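Local coordinates for protein SAP-like pentraxin (PDB 3FLP) that probably acts as a calcium-dependent, sugar-binding lectin of the pentraxin family, assembled into doubly stacked heptameric rings, at residues A1-G13 with D205-L217. Sequence-based numbering, arbitrary orientation.
Sequences AVDIRDVKISFPG and DGVIVGISHMCSL
Lys-8 pairs with Gly-210, and Ser-10 with Ile-208, through reciprocal backbone hydrogen bonds that zip strand 7-11 antiparallel to strand 207-211. The bond from Lys-8 N to Gly-210 O is 2.8 Å long and nearly straight. Past the strand end, Ser-212 N reaches Asp-6 O at 2.7 Å. Apolar contacts line one face, where Ile-9 CD1 lies beside Val-209 CG2 (3.8 Å) and Ile-9 CG2 meets Val-207 CB while also resting on the Phe-11 ring. Val-207 CG1 approaches Phe-11 CD1 at 3.7 Å. Near the N-terminus, a chi1 of -173° turns Val-2 CG1 toward Ile-211 CD1, which it meets tip to tip at 3.6 Å. On the other face the extended Lys-8 chain runs past Ser-212 CB and the Ile-211 carbonyl to a salt bridge with Glu-162. Waters link the carboxylate of Asp-6, which also salt-bridges Arg-188, to residues 212-216: one binds Ser-212 O and Cys-215 N and reaches Asp-6 OD1 only weakly, another joins Asp-6 OD2 to Ser-216 OG. Cys-215 is itself disulfide-bonded to Cys-184. On its other side strand 7-11 pairs antiparallel with strand 161-169, whereas strand 207-211 pairs antiparallel with a strand of a neighbouring subunit, carrying the sheet across the interface. Strands from near the N- and C-termini thus lie side by side, antiparallel, in one sheet of the pentraxin beta-sandwich.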
loop_
_atom_site.group_PDB
_atom_site.type_symbol
_atom_site.label_atom_id
_atom_site.label_comp_id
_atom_site.label_asym_id
_atom_site.label_seq_id
_atom_site.Cartn_x
_atom_site.Cartn_y
_atom_site.Cartn_z
ATOM N N ALA A 1 21.536 7.775 -8.791
ATOM C CA ALA A 1 21.738 9.204 -8.406
ATOM C C ALA A 1 21.810 10.093 -9.649
ATOM O O ALA A 1 20.825 10.746 -10.016
ATOM C CB ALA A 1 23.021 9.346 -7.579
ATOM N N VAL A 2 22.972 10.109 -10.296
ATOM C CA VAL A 2 23.170 10.919 -11.494
ATOM C C VAL A 2 22.667 10.198 -12.744
ATOM O O VAL A 2 23.070 9.074 -13.030
ATOM C CB VAL A 2 24.662 11.257 -11.684
ATOM C CG1 VAL A 2 24.833 12.244 -12.824
ATOM C CG2 VAL A 2 25.219 11.823 -10.405
ATOM N N ASP A 3 21.788 10.862 -13.488
ATOM C CA ASP A 3 21.212 10.298 -14.709
ATOM C C ASP A 3 22.168 10.477 -15.893
ATOM O O ASP A 3 22.816 11.517 -16.033
ATOM C CB ASP A 3 19.891 11.009 -15.013
ATOM C CG ASP A 3 19.019 10.234 -15.981
ATOM O OD1 ASP A 3 18.189 9.420 -15.519
ATOM O OD2 ASP A 3 19.165 10.435 -17.205
ATOM N N ILE A 4 22.229 9.472 -16.757
ATOM C CA ILE A 4 23.095 9.514 -17.924
ATOM C C ILE A 4 22.769 10.674 -18.869
ATOM O O ILE A 4 23.630 11.134 -19.624
ATOM C CB ILE A 4 23.018 8.189 -18.701
ATOM C CG1 ILE A 4 24.402 7.837 -19.237
ATOM C CG2 ILE A 4 21.997 8.290 -19.844
ATOM C CD1 ILE A 4 24.491 6.429 -19.783
ATOM N N ARG A 5 21.529 11.151 -18.822
ATOM C CA ARG A 5 21.119 12.259 -19.672
ATOM C C ARG A 5 21.745 13.582 -19.243
ATOM O O ARG A 5 21.731 14.544 -20.001
ATOM C CB ARG A 5 19.588 12.375 -19.702
ATOM C CG ARG A 5 18.934 11.347 -20.624
ATOM C CD ARG A 5 17.441 11.161 -20.355
ATOM N NE ARG A 5 17.210 10.620 -19.018
ATOM C CZ ARG A 5 16.035 10.186 -18.567
ATOM N NH1 ARG A 5 14.957 10.219 -19.346
ATOM N NH2 ARG A 5 15.941 9.719 -17.328
ATOM N N ASP A 6 22.309 13.624 -18.038
ATOM C CA ASP A 6 22.940 14.843 -17.539
ATOM C C ASP A 6 24.456 14.867 -17.750
ATOM O O ASP A 6 25.132 15.799 -17.301
ATOM C CB ASP A 6 22.628 15.054 -16.041
ATOM C CG ASP A 6 21.159 15.413 -15.778
ATOM O OD1 ASP A 6 20.621 16.327 -16.445
ATOM O OD2 ASP A 6 20.542 14.791 -14.890
ATOM N N VAL A 7 25.000 13.844 -18.407
ATOM C CA VAL A 7 26.438 13.820 -18.689
ATOM C C VAL A 7 26.663 14.954 -19.682
ATOM O O VAL A 7 25.824 15.197 -20.551
ATOM C CB VAL A 7 26.875 12.475 -19.334
ATOM C CG1 VAL A 7 28.274 12.599 -19.959
ATOM C CG2 VAL A 7 26.875 11.380 -18.280
ATOM N N LYS A 8 27.774 15.665 -19.552
ATOM C CA LYS A 8 28.040 16.757 -20.470
ATOM C C LYS A 8 29.441 16.650 -21.064
ATOM O O LYS A 8 30.322 15.978 -20.519
ATOM C CB LYS A 8 27.883 18.110 -19.755
ATOM C CG LYS A 8 29.070 18.491 -18.883
ATOM C CD LYS A 8 28.905 19.873 -18.258
ATOM C CE LYS A 8 30.063 20.171 -17.309
ATOM N NZ LYS A 8 29.918 21.503 -16.662
ATOM N N ILE A 9 29.633 17.317 -22.193
ATOM C CA ILE A 9 30.922 17.334 -22.867
ATOM C C ILE A 9 31.304 18.798 -23.018
ATOM O O ILE A 9 30.491 19.614 -23.460
ATOM C CB ILE A 9 30.842 16.712 -24.287
ATOM C CG1 ILE A 9 30.443 15.232 -24.204
ATOM C CG2 ILE A 9 32.179 16.884 -24.999
ATOM C CD1 ILE A 9 31.479 14.345 -23.568
ATOM N N SER A 10 32.530 19.132 -22.634
ATOM C CA SER A 10 33.021 20.496 -22.765
ATOM C C SER A 10 33.962 20.571 -23.961
ATOM O O SER A 10 34.873 19.754 -24.095
ATOM C CB SER A 10 33.774 20.927 -21.500
ATOM O OG SER A 10 32.925 20.915 -20.368
ATOM N N PHE A 11 33.713 21.544 -24.832
ATOM C CA PHE A 11 34.535 21.785 -26.015
ATOM C C PHE A 11 35.290 23.052 -25.620
ATOM O O PHE A 11 34.810 24.161 -25.828
ATOM C CB PHE A 11 33.626 22.021 -27.226
ATOM C CG PHE A 11 32.808 20.812 -27.611
ATOM C CD1 PHE A 11 33.332 19.842 -28.459
ATOM C CD2 PHE A 11 31.536 20.621 -27.082
ATOM C CE1 PHE A 11 32.599 18.694 -28.774
ATOM C CE2 PHE A 11 30.797 19.479 -27.387
ATOM C CZ PHE A 11 31.331 18.512 -28.236
ATOM N N PRO A 12 36.488 22.888 -25.033
ATOM C CA PRO A 12 37.416 23.912 -24.530
ATOM C C PRO A 12 37.682 25.138 -25.386
ATOM O O PRO A 12 37.602 26.273 -24.906
ATOM C CB PRO A 12 38.699 23.122 -24.270
ATOM C CG PRO A 12 38.202 21.728 -24.017
ATOM C CD PRO A 12 37.166 21.580 -25.086
ATOM N N GLY A 13 38.016 24.908 -26.646
ATOM C CA GLY A 13 38.332 26.003 -27.541
ATOM C C GLY A 13 39.147 25.390 -28.660
ATOM O O GLY A 13 39.903 24.440 -28.438
ATOM N N ASP A 205 40.678 15.256 -29.352
ATOM C CA ASP A 205 41.280 16.569 -29.164
ATOM C C ASP A 205 40.925 17.308 -27.873
ATOM O O ASP A 205 40.596 18.489 -27.891
ATOM C CB ASP A 205 41.004 17.473 -30.382
ATOM C CG ASP A 205 41.896 17.131 -31.595
ATOM O OD1 ASP A 205 42.919 16.429 -31.420
ATOM O OD2 ASP A 205 41.585 17.580 -32.722
ATOM N N GLY A 206 40.988 16.594 -26.757
ATOM C CA GLY A 206 40.743 17.211 -25.467
ATOM C C GLY A 206 39.362 17.627 -24.995
ATOM O O GLY A 206 39.260 18.597 -24.244
ATOM N N VAL A 207 38.303 16.936 -25.412
ATOM C CA VAL A 207 36.983 17.298 -24.915
ATOM C C VAL A 207 36.969 16.825 -23.464
ATOM O O VAL A 207 37.682 15.881 -23.105
ATOM C CB VAL A 207 35.840 16.615 -25.704
ATOM C CG1 VAL A 207 35.681 17.286 -27.065
ATOM C CG2 VAL A 207 36.121 15.126 -25.872
ATOM N N ILE A 208 36.176 17.487 -22.629
ATOM C CA ILE A 208 36.107 17.139 -21.216
ATOM C C ILE A 208 34.769 16.513 -20.870
ATOM O O ILE A 208 33.717 17.084 -21.154
ATOM C CB ILE A 208 36.312 18.393 -20.331
ATOM C CG1 ILE A 208 37.611 19.101 -20.724
ATOM C CG2 ILE A 208 36.362 17.992 -18.866
ATOM C CD1 ILE A 208 37.809 20.448 -20.048
ATOM N N VAL A 209 34.816 15.332 -20.260
ATOM C CA VAL A 209 33.607 14.628 -19.861
ATOM C C VAL A 209 33.279 14.998 -18.409
ATOM O O VAL A 209 34.112 14.844 -17.511
ATOM C CB VAL A 209 33.778 13.093 -19.958
ATOM C CG1 VAL A 209 32.487 12.405 -19.513
ATOM C CG2 VAL A 209 34.137 12.687 -21.391
ATOM N N GLY A 210 32.066 15.492 -18.188
ATOM C CA GLY A 210 31.655 15.871 -16.853
ATOM C C GLY A 210 30.156 15.756 -16.675
ATOM O O GLY A 210 29.488 15.001 -17.393
ATOM N N ILE A 211 29.625 16.518 -15.727
ATOM C CA ILE A 211 28.199 16.496 -15.426
ATOM C C ILE A 211 27.566 17.875 -15.595
ATOM O O ILE A 211 28.126 18.890 -15.177
ATOM C CB ILE A 211 27.957 16.019 -13.968
ATOM C CG1 ILE A 211 28.425 14.567 -13.808
ATOM C CG2 ILE A 211 26.472 16.148 -13.605
ATOM C CD1 ILE A 211 27.613 13.559 -14.627
ATOM N N SER A 212 26.392 17.901 -16.219
ATOM C CA SER A 212 25.664 19.144 -16.417
ATOM C C SER A 212 24.740 19.406 -15.235
ATOM O O SER A 212 24.023 18.510 -14.797
ATOM C CB SER A 212 24.829 19.065 -17.686
ATOM O OG SER A 212 23.755 19.980 -17.611
ATOM N N HIS A 213 24.756 20.632 -14.722
ATOM C CA HIS A 213 23.896 20.997 -13.601
ATOM C C HIS A 213 22.813 21.981 -14.021
ATOM O O HIS A 213 22.342 22.783 -13.217
ATOM C CB HIS A 213 24.724 21.585 -12.453
ATOM C CG HIS A 213 25.708 20.614 -11.880
ATOM N ND1 HIS A 213 26.990 20.480 -12.369
ATOM C CD2 HIS A 213 25.565 19.658 -10.932
ATOM C CE1 HIS A 213 27.593 19.480 -11.748
ATOM N NE2 HIS A 213 26.750 18.964 -10.874
ATOM N N MET A 214 22.417 21.917 -15.287
ATOM C CA MET A 214 21.367 22.789 -15.794
ATOM C C MET A 214 20.045 22.423 -15.144
ATOM O O MET A 214 19.268 23.294 -14.753
ATOM C CB MET A 214 21.209 22.631 -17.310
ATOM C CG MET A 214 19.914 23.244 -17.854
ATOM S SD MET A 214 19.753 23.175 -19.652
ATOM C CE MET A 214 18.488 24.413 -19.934
ATOM N N CYS A 215 19.811 21.122 -15.031
ATOM C CA CYS A 215 18.574 20.598 -14.485
ATOM C C CYS A 215 18.647 20.126 -13.030
ATOM O O CYS A 215 17.806 20.497 -12.211
ATOM C CB CYS A 215 18.101 19.454 -15.379
ATOM S SG CYS A 215 17.540 19.963 -17.040
ATOM N N SER A 216 19.640 19.296 -12.719
ATOM C CA SER A 216 19.822 18.781 -11.366
ATOM C C SER A 216 21.110 19.317 -10.760
ATOM O O SER A 216 22.175 19.238 -11.376
ATOM C CB SER A 216 19.884 17.249 -11.375
ATOM O OG SER A 216 18.638 16.685 -11.727
ATOM N N LEU A 217 21.007 19.861 -9.551
ATOM C CA LEU A 217 22.164 20.401 -8.847
ATOM C C LEU A 217 22.941 19.273 -8.181
ATOM O O LEU A 217 24.152 19.447 -7.925
ATOM C CB LEU A 217 21.726 21.432 -7.796
ATOM C CG LEU A 217 21.098 22.725 -8.330
ATOM C CD1 LEU A 217 20.893 23.695 -7.183
ATOM C CD2 LEU A 217 22.005 23.354 -9.385
ATOM O OXT LEU A 217 22.309 18.228 -7.935
HETATM O O HOH W 1 21.435 18.533 -15.149
HETATM O O HOH W 2 18.247 15.786 -14.484
HETATM O O HOH W 3 21.563 17.758 -18.512
HETATM O O HOH W 4 32.811 18.583 -18.952
#